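Local structure of DSBA-like thioredoxin domain-containing protein (Pseudomonas aeruginosa PAO1, 5HFI) at residues W19-S24 against A122-G127; R39-G44 against R169-R174; T99-A104 against E147-A152; G197-Q202 against R207-T212. The protein acts as a cytosolic disulfide reductase of the thioredoxin superfamily and binds glutathione, probably using thiol-disulfide exchange. One frame throughout, in Å; residues are numbered along the deposited sequence. Where two conformers were deposited one is given.

In the fold
From the N terminus, strand 8-13 leads into helix 18-22, where contact 1 opens, and contact 2 opens on the next strand, 37-42. Contact 3 starts on helix 96-109 before residues 122-127 close contact 1, so contact 1 crosses both 2 and 3. Residues 147-152 then close contact 3, which is nested inside the long loop completed when helix 159-174 reaches strand 37-42. Contacts 2 and 3 touch through Leu40 and Val102. Contact 4 follows in series, a short reversal near the C terminus, and touches contact 1 where Leu200 packs on Trp19. Together they join the sheet, the CxxC helix, the helical insertion and, through contact 4, the C-terminal helix.

Contact 1: residues W19-S24 against A122-G127; sequences WCYGAS and AHYVEG. With GSH (glutathione), chain B.
The rings of Tyr21 and Tyr124 form an offset stack, with centroids 4.5 Å apart and planes at 13°. Tyr124 CD2 rides over one face of the Tyr21 ring, displaced toward its rim, and approaches Tyr21 CG to 3.5 Å. Because the two side chains slide past each other in opposite directions, each ring also meets the other's CB: Tyr124 CB lies 4.0 Å from the Tyr21 centroid as a CH-pi contact over the face, and Tyr21 CB is 3.5 Å from Tyr124 CE2. Tyr21 reaches across with CG anti to its backbone N (chi1 178°), its phenol directed toward Val125. Val125 CG2 touches Tyr21 OH at 3.5 Å, a van der Waals approach; the polar need of that hydroxyl is met by a hydrogen bond with Pro76 O.

Helix 18-22 carries Cys20 of the Cys17-Cys20 pair, the CxxC motif at a helix start that marks the thioredoxin fold, and the two cysteines are not joined by a disulfide here. The stack joins this helix to the helical insertion of the DsbA-like domain. The side chain of Trp19 leaves the backbone away from residues 122-127, and its indole packs on glutathione: CA1 of the ligand lies over one face, 3.6 Å from Trp19 CG.

Further out, His123 CD2 covers the opposite face of Tyr124, 3.4 Å above the centre of that ring. Phe77 packs edge-to-face with Tyr21, and Tyr81 does so with Tyr124, which probably limits how either phenol can tilt.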
loop_
_atom_site.group_PDB
_atom_site.type_symbol
_atom_site.label_atom_id
_atom_site.label_comp_id
_atom_site.label_asym_id
_atom_site.label_seq_id
_atom_site.Cartn_x
_atom_site.Cartn_y
_atom_site.Cartn_z
ATOM N N TRP A 19 2.314 1.450 8.863
ATOM C CA TRP A 19 3.605 2.012 8.488
ATOM C C TRP A 19 3.733 2.169 6.979
ATOM O O TRP A 19 4.459 3.054 6.514
ATOM C CB TRP A 19 4.735 1.155 9.053
ATOM C CG TRP A 19 4.960 1.427 10.500
ATOM C CD1 TRP A 19 4.687 0.596 11.546
ATOM C CD2 TRP A 19 5.481 2.634 11.069
ATOM N NE1 TRP A 19 5.019 1.207 12.732
ATOM C CE2 TRP A 19 5.508 2.459 12.465
ATOM C CE3 TRP A 19 5.933 3.843 10.530
ATOM C CZ2 TRP A 19 5.971 3.447 13.332
ATOM C CZ3 TRP A 19 6.391 4.824 11.393
ATOM C CH2 TRP A 19 6.406 4.620 12.777
ATOM N N CYS A 20 3.040 1.336 6.198
ATOM C CA CYS A 20 3.001 1.566 4.757
ATOM C C CYS A 20 2.298 2.877 4.439
ATOM O O CYS A 20 2.738 3.627 3.561
ATOM C CB CYS A 20 2.317 0.400 4.048
ATOM S SG CYS A 20 3.331 -1.090 4.000
ATOM N N TYR A 21 1.210 3.175 5.154
ATOM C CA TYR A 21 0.561 4.472 5.006
ATOM C C TYR A 21 1.497 5.597 5.428
ATOM O O TYR A 21 1.532 6.658 4.794
ATOM C CB TYR A 21 -0.732 4.498 5.821
ATOM C CG TYR A 21 -1.473 5.815 5.778
ATOM C CD1 TYR A 21 -1.875 6.371 4.571
ATOM C CD2 TYR A 21 -1.793 6.490 6.949
ATOM C CE1 TYR A 21 -2.562 7.572 4.530
ATOM C CE2 TYR A 21 -2.479 7.690 6.920
ATOM C CZ TYR A 21 -2.860 8.226 5.707
ATOM O OH TYR A 21 -3.546 9.420 5.676
ATOM N N GLY A 22 2.277 5.377 6.489
ATOM C CA GLY A 22 3.286 6.351 6.865
ATOM C C GLY A 22 4.330 6.563 5.788
ATOM O O GLY A 22 4.911 7.646 5.687
ATOM N N ALA A 23 4.571 5.548 4.961
ATOM C CA ALA A 23 5.527 5.639 3.868
ATOM C C ALA A 23 4.889 6.051 2.547
ATOM O O ALA A 23 5.585 6.097 1.530
ATOM C CB ALA A 23 6.251 4.302 3.686
ATOM N N SER A 24 3.588 6.342 2.526
ATOM C CA SER A 24 2.956 6.764 1.282
ATOM C C SER A 24 3.650 7.965 0.641
ATOM O O SER A 24 3.777 7.975 -0.595
ATOM C CB SER A 24 1.470 7.058 1.528
ATOM O OG SER A 24 0.775 7.235 0.299
ATOM N N ALA A 122 -8.924 6.238 1.785
ATOM C CA ALA A 122 -10.286 5.798 2.074
ATOM C C ALA A 122 -10.366 5.113 3.433
ATOM O O ALA A 122 -11.360 5.255 4.154
ATOM C CB ALA A 122 -10.783 4.866 0.971
ATOM N N HIS A 123 -9.350 4.383 3.802
ATOM C CA HIS A 123 -9.316 3.671 5.069
ATOM C C HIS A 123 -8.958 4.591 6.259
ATOM O O HIS A 123 -9.771 4.764 7.122
ATOM C CB HIS A 123 -8.306 2.554 4.973
ATOM C CG HIS A 123 -8.169 1.704 6.195
ATOM N ND1 HIS A 123 -9.049 0.697 6.502
ATOM C CD2 HIS A 123 -7.198 1.642 7.124
ATOM C CE1 HIS A 123 -8.641 0.080 7.584
ATOM N NE2 HIS A 123 -7.527 0.643 7.989
ATOM N N TYR A 124 -7.789 5.254 6.194
ATOM C CA TYR A 124 -7.277 5.977 7.355
ATOM C C TYR A 124 -7.887 7.364 7.516
ATOM O O TYR A 124 -7.959 7.876 8.639
ATOM C CB TYR A 124 -5.755 6.088 7.258
ATOM C CG TYR A 124 -5.047 4.765 7.409
ATOM C CD1 TYR A 124 -4.956 4.150 8.651
ATOM C CD2 TYR A 124 -4.483 4.126 6.309
ATOM C CE1 TYR A 124 -4.314 2.944 8.798
ATOM C CE2 TYR A 124 -3.841 2.915 6.445
ATOM C CZ TYR A 124 -3.760 2.331 7.696
ATOM O OH TYR A 124 -3.125 1.125 7.859
ATOM N N VAL A 125 -8.311 7.996 6.429
ATOM C CA VAL A 125 -8.904 9.327 6.489
ATOM C C VAL A 125 -10.424 9.260 6.480
ATOM O O VAL A 125 -11.085 9.874 7.317
ATOM C CB VAL A 125 -8.371 10.198 5.331
ATOM C CG1 VAL A 125 -9.096 11.533 5.295
ATOM C CG2 VAL A 125 -6.872 10.400 5.473
ATOM N N GLU A 126 -10.993 8.503 5.548
ATOM C CA GLU A 126 -12.436 8.480 5.346
ATOM C C GLU A 126 -13.145 7.387 6.135
ATOM O O GLU A 126 -14.376 7.422 6.236
ATOM C CB GLU A 126 -12.749 8.314 3.855
ATOM C CG GLU A 126 -12.370 9.524 3.016
ATOM C CD GLU A 126 -12.253 9.200 1.533
ATOM O OE1 GLU A 126 -11.311 9.714 0.888
ATOM O OE2 GLU A 126 -13.096 8.432 1.019
ATOM N N GLY A 127 -12.412 6.425 6.690
ATOM C CA GLY A 127 -13.041 5.355 7.439
ATOM C C GLY A 127 -13.908 4.441 6.604
ATOM O O GLY A 127 -14.887 3.886 7.116
HETATM N N1 GSH B . 8.667 0.303 9.749
HETATM C CA1 GSH B . 8.322 0.271 11.160
HETATM C C1 GSH B . 9.516 0.726 11.997
HETATM O O11 GSH B . 9.797 0.124 13.067
HETATM O O12 GSH B . 10.219 1.700 11.616
HETATM C CB1 GSH B . 7.934 -1.152 11.553
HETATM C CG1 GSH B . 7.238 -1.814 10.369
HETATM C CD1 GSH B . 6.210 -2.830 10.859
HETATM O OE1 GSH B . 6.251 -3.231 11.975
HETATM N N2 GSH B . 5.179 -3.299 9.953
HETATM C CA2 GSH B . 4.200 -4.270 10.404
HETATM C C2 GSH B . 4.786 -5.664 10.181
HETATM O O2 GSH B . 5.052 -6.027 9.082
HETATM C CB2 GSH B . 2.902 -4.117 9.609
HETATM S SG2 GSH B . 2.398 -2.371 9.485
HETATM N N3 GSH B . 5.032 -6.541 11.311
HETATM C CA3 GSH B . 5.597 -7.862 11.103
HETATM C C3 GSH B . 4.609 -8.733 10.332
HETATM O O31 GSH B . 5.002 -9.400 9.338
HETATM O O32 GSH B . 3.404 -8.783 10.690
#

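Contact 2: residues R39-G44 against R169-R174; sequences RLHGGG and RRLMNR
Arg169 grips two consecutive backbone carbonyls just beyond the end of strand 37-42. Its NE donates to Gly43 O at 2.8 Å, with an N-H...O angle of 137° and the donor tilted from the carbonyl plane. Arg169 NH2 donates to Gly44 O, also at 2.8 Å, but here the geometry is cleaner: the nitrogen lies in the carbonyl plane on a lone pair, and the oxygen lies close to the guanidinium plane. A weak third bond runs from Arg169 NH2 to Gly43 O at 3.3 Å, and NH2 is further engaged by Thr47 OG1. The chain of Arg169 is extended from CG to NE (chi3 178°), which carries the guanidinium to the carbonyls after the strand; at Gly44 the lack of a side chain leaves room for Arg169 NH2.

At the other end the contact is apolar. Leu171 CD2 sits 4.0 Å from the centroid of the His41 ring, only 2° off its normal, a CH-pi contact over the face. His41 NE2 is satisfied separately, by a hydrogen bond with His10 ND1.

Between these ends, Gly42 N and Gly42 O pair with His164 NE2 and Ser168 OG. Helix 159-174 packs across strand 37-42, an edge strand of the thioredoxin-fold sheet parallel to strand 8-13, while Met172 reaches Leu12 of that neighbouring strand and Phe180 of the glutathione pocket.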
loop_
_atom_site.group_PDB
_atom_site.type_symbol
_atom_site.label_atom_id
_atom_site.label_comp_id
_atom_site.label_asym_id
_atom_site.label_seq_id
_atom_site.Cartn_x
_atom_site.Cartn_y
_atom_site.Cartn_z
ATOM N N ARG A 39 8.094 -0.926 -8.809
ATOM C CA ARG A 39 7.245 -2.113 -8.841
ATOM C C ARG A 39 6.611 -2.322 -7.473
ATOM O O ARG A 39 7.301 -2.263 -6.449
ATOM C CB ARG A 39 8.042 -3.363 -9.214
ATOM C CG ARG A 39 8.960 -3.202 -10.397
ATOM C CD ARG A 39 8.271 -3.499 -11.710
ATOM N NE ARG A 39 9.242 -3.561 -12.798
ATOM C CZ ARG A 39 9.742 -4.691 -13.284
ATOM N NH1 ARG A 39 9.360 -5.858 -12.782
ATOM N NH2 ARG A 39 10.625 -4.655 -14.272
ATOM N N LEU A 40 5.310 -2.596 -7.459
ATOM C CA LEU A 40 4.578 -2.848 -6.225
ATOM C C LEU A 40 4.441 -4.346 -5.985
ATOM O O LEU A 40 4.136 -5.108 -6.907
ATOM C CB LEU A 40 3.191 -2.199 -6.264
ATOM C CG LEU A 40 3.039 -0.759 -5.753
ATOM C CD1 LEU A 40 4.111 0.171 -6.287
ATOM C CD2 LEU A 40 1.660 -0.218 -6.094
ATOM N N HIS A 41 4.664 -4.761 -4.739
ATOM C CA HIS A 41 4.540 -6.163 -4.336
ATOM C C HIS A 41 3.688 -6.236 -3.076
ATOM O O HIS A 41 4.170 -5.937 -1.980
ATOM C CB HIS A 41 5.903 -6.796 -4.087
ATOM C CG HIS A 41 6.875 -6.616 -5.207
ATOM N ND1 HIS A 41 7.026 -7.543 -6.216
ATOM C CD2 HIS A 41 7.768 -5.630 -5.464
ATOM C CE1 HIS A 41 7.961 -7.129 -7.054
ATOM N NE2 HIS A 41 8.424 -5.971 -6.621
ATOM N N GLY A 42 2.431 -6.649 -3.230
ATOM C CA GLY A 42 1.566 -6.831 -2.077
ATOM C C GLY A 42 1.872 -8.143 -1.378
ATOM O O GLY A 42 1.896 -9.206 -2.007
ATOM N N GLY A 43 2.104 -8.070 -0.068
ATOM C CA GLY A 43 2.520 -9.230 0.696
ATOM C C GLY A 43 1.419 -10.025 1.357
ATOM O O GLY A 43 1.676 -11.133 1.839
ATOM N N GLY A 44 0.199 -9.496 1.400
ATOM C CA GLY A 44 -0.908 -10.205 2.011
ATOM C C GLY A 44 -0.756 -10.368 3.508
ATOM O O GLY A 44 -0.704 -11.493 4.016
ATOM N N ARG A 169 5.903 -13.019 -1.218
ATOM C CA ARG A 169 6.440 -13.635 -0.009
ATOM C C ARG A 169 7.762 -14.343 -0.269
ATOM O O ARG A 169 8.606 -14.423 0.631
ATOM C CB ARG A 169 5.414 -14.595 0.584
ATOM C CG ARG A 169 4.235 -13.863 1.175
ATOM C CD ARG A 169 2.968 -14.685 1.131
ATOM N NE ARG A 169 1.861 -13.968 1.755
ATOM C CZ ARG A 169 0.608 -14.405 1.777
ATOM N NH1 ARG A 169 0.299 -15.561 1.207
ATOM N NH2 ARG A 169 -0.337 -13.685 2.368
ATOM N N ARG A 170 7.961 -14.860 -1.483
ATOM C CA ARG A 170 9.257 -15.436 -1.817
ATOM C C ARG A 170 10.326 -14.361 -1.931
ATOM O O ARG A 170 11.478 -14.592 -1.547
ATOM C CB ARG A 170 9.154 -16.242 -3.108
ATOM C CG ARG A 170 8.321 -17.489 -2.951
ATOM C CD ARG A 170 8.245 -18.260 -4.245
ATOM N NE ARG A 170 7.536 -19.508 -4.029
ATOM C CZ ARG A 170 7.554 -20.517 -4.888
ATOM N NH1 ARG A 170 8.251 -20.403 -6.012
ATOM N NH2 ARG A 170 6.882 -21.634 -4.630
ATOM N N LEU A 171 9.964 -13.185 -2.447
ATOM C CA LEU A 171 10.890 -12.059 -2.444
ATOM C C LEU A 171 11.233 -11.642 -1.018
ATOM O O LEU A 171 12.407 -11.445 -0.684
ATOM C CB LEU A 171 10.292 -10.891 -3.228
ATOM C CG LEU A 171 11.149 -9.628 -3.307
ATOM C CD1 LEU A 171 12.483 -9.932 -3.972
ATOM C CD2 LEU A 171 10.407 -8.535 -4.059
ATOM N N MET A 172 10.218 -11.511 -0.157
ATOM C CA MET A 172 10.472 -11.201 1.248
ATOM C C MET A 172 11.391 -12.233 1.880
ATOM O O MET A 172 12.284 -11.886 2.663
ATOM C CB MET A 172 9.162 -11.147 2.030
ATOM C CG MET A 172 8.113 -10.228 1.472
ATOM S SD MET A 172 6.996 -9.681 2.765
ATOM C CE MET A 172 8.167 -9.093 3.989
ATOM N N ASN A 173 11.175 -13.512 1.560
ATOM C CA ASN A 173 11.980 -14.581 2.140
ATOM C C ASN A 173 13.436 -14.472 1.704
ATOM O O ASN A 173 14.350 -14.561 2.532
ATOM C CB ASN A 173 11.396 -15.939 1.747
ATOM C CG ASN A 173 12.143 -17.100 2.373
ATOM O OD1 ASN A 173 13.124 -17.594 1.817
ATOM N ND2 ASN A 173 11.670 -17.553 3.526
ATOM N N ARG A 174 13.674 -14.275 0.403
ATOM C CA ARG A 174 15.047 -14.195 -0.091
ATOM C C ARG A 174 15.782 -12.985 0.470
ATOM O O ARG A 174 17.013 -13.007 0.587
ATOM C CB ARG A 174 15.063 -14.153 -1.622
ATOM C CG ARG A 174 14.640 -15.446 -2.295
ATOM C CD ARG A 174 14.898 -15.400 -3.792
ATOM N NE ARG A 174 14.069 -14.392 -4.443
ATOM C CZ ARG A 174 12.893 -14.645 -5.013
ATOM N NH1 ARG A 174 12.406 -15.881 -5.017
ATOM N NH2 ARG A 174 12.203 -13.661 -5.579
#

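Contact 3: residues T99-A104 against E147-A152; sequences TAAVLA and EGFAEA
Phe149 has CG anti to its backbone N (chi1 -179°), which swings the ring from the first turn of helix 149-157 against Ala101 and Ala104. The ring's outer corner does the touching: Phe149 CE1 lies 3.7 Å from Ala104 CB, approached obliquely, while Phe149 CZ is 4.1 Å from Ala101 CB. Ala101 O meets the edge of the same ring near its plane, 3.8 Å from Phe149 CE1, so a polar carbonyl faces the hydrogen-bearing rim and not the pi cloud.

Both helices belong to the helical insertion of the DsbA-like thioredoxin domain, and small residues let them come close. At Ala104 and Ala152 the CA atoms are 5.3 Å apart, and the methyls meet directly, Ala104 CB to Ala152 CB at 4.0 Å. Ala104 CB touches both the Phe149 ring and, at 3.8 Å, Ala152 C.

Gly148 is the N-cap residue; its phi of 106° leaves no room for a CB beside the carbonyl O of Glu147. Its own carbonyl O accepts from Ala152 N at 3.0 Å. Farther along the same helix, Phe153 packs on Ala101 and Cys156 on Ala104, and Ile119 and Leu136 also pack on Ala101.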
loop_
_atom_site.group_PDB
_atom_site.type_symbol
_atom_site.label_atom_id
_atom_site.label_comp_id
_atom_site.label_asym_id
_atom_site.label_seq_id
_atom_site.Cartn_x
_atom_site.Cartn_y
_atom_site.Cartn_z
ATOM N N THR A 99 -5.690 -5.365 -2.186
ATOM C CA THR A 99 -4.545 -5.695 -3.027
ATOM C C THR A 99 -4.989 -6.029 -4.446
ATOM O O THR A 99 -4.354 -5.600 -5.417
ATOM C CB THR A 99 -3.745 -6.849 -2.421
ATOM O OG1 THR A 99 -3.341 -6.503 -1.090
ATOM C CG2 THR A 99 -2.500 -7.126 -3.258
ATOM N N ALA A 100 -6.084 -6.783 -4.588
ATOM C CA ALA A 100 -6.621 -7.057 -5.918
ATOM C C ALA A 100 -6.996 -5.772 -6.645
ATOM O O ALA A 100 -6.834 -5.682 -7.869
ATOM C CB ALA A 100 -7.834 -7.985 -5.818
ATOM N N ALA A 101 -7.489 -4.769 -5.916
ATOM C CA ALA A 101 -7.811 -3.490 -6.541
ATOM C C ALA A 101 -6.556 -2.802 -7.065
ATOM O O ALA A 101 -6.578 -2.189 -8.138
ATOM C CB ALA A 101 -8.545 -2.589 -5.546
ATOM N N VAL A 102 -5.453 -2.895 -6.321
ATOM C CA VAL A 102 -4.188 -2.333 -6.788
ATOM C C VAL A 102 -3.722 -3.065 -8.041
ATOM O O VAL A 102 -3.308 -2.446 -9.028
ATOM C CB VAL A 102 -3.129 -2.398 -5.670
ATOM C CG1 VAL A 102 -1.748 -2.087 -6.219
ATOM C CG2 VAL A 102 -3.497 -1.455 -4.524
ATOM N N LEU A 103 -3.781 -4.399 -8.014
ATOM C CA LEU A 103 -3.429 -5.187 -9.192
ATOM C C LEU A 103 -4.288 -4.807 -10.389
ATOM O O LEU A 103 -3.777 -4.650 -11.505
ATOM C CB LEU A 103 -3.581 -6.679 -8.892
ATOM C CG LEU A 103 -2.501 -7.340 -8.038
ATOM C CD1 LEU A 103 -2.825 -8.812 -7.835
ATOM C CD2 LEU A 103 -1.142 -7.174 -8.693
ATOM N N ALA A 104 -5.599 -4.659 -10.177
ATOM C CA ALA A 104 -6.500 -4.332 -11.277
ATOM C C ALA A 104 -6.217 -2.943 -11.836
ATOM O O ALA A 104 -6.223 -2.747 -13.056
ATOM C CB ALA A 104 -7.952 -4.441 -10.813
ATOM N N GLU A 147 -15.101 2.167 -16.530
ATOM C CA GLU A 147 -15.301 1.287 -17.680
ATOM C C GLU A 147 -14.246 0.189 -17.639
ATOM O O GLU A 147 -13.105 0.389 -18.062
ATOM C CB GLU A 147 -15.236 2.074 -18.984
ATOM C CG GLU A 147 -15.404 1.220 -20.228
ATOM C CD GLU A 147 -16.715 0.454 -20.243
ATOM O OE1 GLU A 147 -16.766 -0.661 -19.683
ATOM O OE2 GLU A 147 -17.699 0.969 -20.815
ATOM N N GLY A 148 -14.626 -0.975 -17.117
ATOM C CA GLY A 148 -13.775 -2.147 -17.117
ATOM C C GLY A 148 -13.162 -2.507 -15.780
ATOM O O GLY A 148 -12.663 -3.630 -15.637
ATOM N N PHE A 149 -13.177 -1.607 -14.792
ATOM C CA PHE A 149 -12.499 -1.914 -13.533
ATOM C C PHE A 149 -13.205 -3.031 -12.779
ATOM O O PHE A 149 -12.548 -3.863 -12.142
ATOM C CB PHE A 149 -12.388 -0.665 -12.659
ATOM C CG PHE A 149 -11.670 -0.897 -11.358
ATOM C CD1 PHE A 149 -10.290 -0.993 -11.325
ATOM C CD2 PHE A 149 -12.373 -0.996 -10.170
ATOM C CE1 PHE A 149 -9.625 -1.202 -10.134
ATOM C CE2 PHE A 149 -11.715 -1.203 -8.976
ATOM C CZ PHE A 149 -10.338 -1.306 -8.957
ATOM N N ALA A 150 -14.538 -3.068 -12.838
ATOM C CA ALA A 150 -15.278 -4.121 -12.149
ATOM C C ALA A 150 -14.827 -5.498 -12.617
ATOM O O ALA A 150 -14.545 -6.382 -11.799
ATOM C CB ALA A 150 -16.779 -3.942 -12.369
ATOM N N GLU A 151 -14.734 -5.693 -13.936
ATOM C CA GLU A 151 -14.316 -6.986 -14.466
ATOM C C GLU A 151 -12.856 -7.269 -14.145
ATOM O O GLU A 151 -12.502 -8.405 -13.811
ATOM C CB GLU A 151 -14.538 -7.051 -15.977
ATOM C CG GLU A 151 -16.002 -7.082 -16.401
ATOM C CD GLU A 151 -16.725 -5.766 -16.153
ATOM O OE1 GLU A 151 -16.057 -4.707 -16.213
ATOM O OE2 GLU A 151 -17.954 -5.802 -15.899
ATOM N N ALA A 152 -11.993 -6.253 -14.253
ATOM C CA ALA A 152 -10.582 -6.448 -13.936
ATOM C C ALA A 152 -10.387 -6.791 -12.464
ATOM O O ALA A 152 -9.550 -7.637 -12.124
ATOM C CB ALA A 152 -9.785 -5.198 -14.308
#

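Contact 4: residues G197-Q202 against R207-T212; sequences GRYLGQ and RAFLET
Next to Phe209, which meets Tyr199 across the contact, the carbonyl oxygen of Ala208 is gripped twice by Thr212. The backbone N of Thr212 reaches Ala208 O at 2.7 Å, and Thr212 OG1 donates to Ala208 O at 2.8 Å; they arrive from opposite faces of the carbonyl plane. The hydroxyl stands 41° out of that plane, where chi1 of -61° folds it back along the helix.

Tyr199 brings its phenol end to the root of the Phe209 side chain. Tyr199 CZ is 3.8 Å from Phe209 CB, and Tyr199 CE1 lies over one face of the Phe209 ring, the planes meeting obliquely at 42°. Tyr199 OH to Phe209 CD1, at 3.0 Å, is shorter than van der Waals contact and doubtful in detail. Trp206 adds an edge-to-face contact to Tyr199.

A type II beta turn from Tyr199 to Gln202, with Gly201 at positive phi, reverses the chain and packs short helix 196-199 against the last modelled helix, 203-215, at the surface of the DsbA-like thioredoxin domain. The polar bonds described here do not join the two segments; Arg207 pairs instead with Asp204 and Glu32. What joins them is aromatic and apolar, probably mainly dispersion.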
loop_
_atom_site.group_PDB
_atom_site.type_symbol
_atom_site.label_atom_id
_atom_site.label_comp_id
_atom_site.label_asym_id
_atom_site.label_seq_id
_atom_site.Cartn_x
_atom_site.Cartn_y
_atom_site.Cartn_z
ATOM N N GLY A 197 13.326 3.222 7.380
ATOM C CA GLY A 197 13.096 3.951 8.618
ATOM C C GLY A 197 13.862 5.256 8.687
ATOM O O GLY A 197 13.419 6.207 9.337
ATOM N N ARG A 198 15.013 5.324 8.011
ATOM C CA ARG A 198 15.778 6.565 7.955
ATOM C C ARG A 198 14.997 7.676 7.262
ATOM O O ARG A 198 15.167 8.855 7.595
ATOM C CB ARG A 198 17.108 6.322 7.237
ATOM C CG ARG A 198 17.915 7.577 6.959
ATOM C CD ARG A 198 18.212 8.294 8.256
ATOM N NE ARG A 198 19.041 7.484 9.137
ATOM C CZ ARG A 198 20.276 7.811 9.494
ATOM N NH1 ARG A 198 20.821 8.933 9.040
ATOM N NH2 ARG A 198 20.969 7.017 10.300
ATOM N N TYR A 199 14.140 7.331 6.307
ATOM C CA TYR A 199 13.498 8.326 5.463
ATOM C C TYR A 199 12.029 8.545 5.781
ATOM O O TYR A 199 11.397 9.395 5.143
ATOM C CB TYR A 199 13.671 7.942 3.990
ATOM C CG TYR A 199 15.106 8.056 3.549
ATOM C CD1 TYR A 199 15.928 6.935 3.492
ATOM C CD2 TYR A 199 15.649 9.294 3.229
ATOM C CE1 TYR A 199 17.247 7.044 3.108
ATOM C CE2 TYR A 199 16.962 9.412 2.844
ATOM C CZ TYR A 199 17.755 8.286 2.784
ATOM O OH TYR A 199 19.064 8.413 2.402
ATOM N N LEU A 200 11.468 7.819 6.745
ATOM C CA LEU A 200 10.091 8.070 7.148
ATOM C C LEU A 200 9.941 9.516 7.598
ATOM O O LEU A 200 10.720 10.010 8.418
ATOM C CB LEU A 200 9.676 7.113 8.264
ATOM C CG LEU A 200 9.315 5.701 7.799
ATOM C CD1 LEU A 200 9.134 4.769 8.989
ATOM C CD2 LEU A 200 8.060 5.728 6.932
ATOM N N GLY A 201 8.950 10.203 7.036
ATOM C CA GLY A 201 8.767 11.611 7.307
ATOM C C GLY A 201 9.714 12.531 6.573
ATOM O O GLY A 201 9.691 13.741 6.823
ATOM N N GLN A 202 10.548 12.006 5.675
ATOM C CA GLN A 202 11.522 12.807 4.929
ATOM C C GLN A 202 11.437 12.489 3.439
ATOM O O GLN A 202 12.401 11.993 2.843
ATOM C CB GLN A 202 12.938 12.558 5.450
ATOM C CG GLN A 202 13.110 12.741 6.953
ATOM C CD GLN A 202 13.031 14.195 7.382
ATOM O OE1 GLN A 202 13.065 15.103 6.551
ATOM N NE2 GLN A 202 12.925 14.421 8.687
ATOM N N ARG A 207 13.650 11.307 -2.060
ATOM C CA ARG A 207 13.772 11.571 -3.490
ATOM C C ARG A 207 15.220 11.860 -3.873
ATOM O O ARG A 207 15.730 11.317 -4.860
ATOM C CB ARG A 207 12.863 12.735 -3.884
ATOM C CG ARG A 207 12.693 12.905 -5.383
ATOM C CD ARG A 207 11.992 14.213 -5.721
ATOM N NE ARG A 207 10.609 14.241 -5.253
ATOM C CZ ARG A 207 10.199 14.913 -4.182
ATOM N NH1 ARG A 207 11.070 15.612 -3.464
ATOM N NH2 ARG A 207 8.918 14.889 -3.830
ATOM N N ALA A 208 15.905 12.692 -3.085
ATOM C CA ALA A 208 17.300 13.010 -3.377
ATOM C C ALA A 208 18.184 11.777 -3.260
ATOM O O ALA A 208 19.122 11.597 -4.044
ATOM C CB ALA A 208 17.789 14.116 -2.442
ATOM N N PHE A 209 17.901 10.913 -2.282
ATOM C CA PHE A 209 18.666 9.679 -2.153
ATOM C C PHE A 209 18.532 8.816 -3.400
ATOM O O PHE A 209 19.528 8.284 -3.907
ATOM C CB PHE A 209 18.216 8.914 -0.908
ATOM C CG PHE A 209 18.835 7.553 -0.776
ATOM C CD1 PHE A 209 20.093 7.403 -0.218
ATOM C CD2 PHE A 209 18.154 6.423 -1.201
ATOM C CE1 PHE A 209 20.664 6.150 -0.091
ATOM C CE2 PHE A 209 18.721 5.170 -1.079
ATOM C CZ PHE A 209 19.977 5.033 -0.522
ATOM N N LEU A 210 17.310 8.677 -3.923
ATOM C CA LEU A 210 17.109 7.890 -5.135
ATOM C C LEU A 210 17.760 8.556 -6.343
ATOM O O LEU A 210 18.336 7.872 -7.196
ATOM C CB LEU A 210 15.615 7.666 -5.376
ATOM C CG LEU A 210 14.882 6.855 -4.304
ATOM C CD1 LEU A 210 13.377 6.879 -4.541
ATOM C CD2 LEU A 210 15.398 5.423 -4.254
ATOM N N GLU A 211 17.675 9.888 -6.435
ATOM C CA GLU A 211 18.424 10.609 -7.462
ATOM C C GLU A 211 19.922 10.380 -7.311
ATOM O O GLU A 211 20.626 10.153 -8.303
ATOM C CB GLU A 211 18.125 12.107 -7.392
ATOM C CG GLU A 211 16.678 12.496 -7.606
ATOM C CD GLU A 211 16.414 13.937 -7.208
ATOM O OE1 GLU A 211 15.233 14.340 -7.167
ATOM O OE2 GLU A 211 17.393 14.667 -6.931
ATOM N N THR A 212 20.430 10.456 -6.078
ATOM C CA THR A 212 21.859 10.268 -5.845
ATOM C C THR A 212 22.302 8.859 -6.218
ATOM O O THR A 212 23.445 8.661 -6.647
ATOM C CB THR A 212 22.197 10.572 -4.382
ATOM O OG1 THR A 212 21.865 11.936 -4.085
ATOM C CG2 THR A 212 23.680 10.357 -4.107
#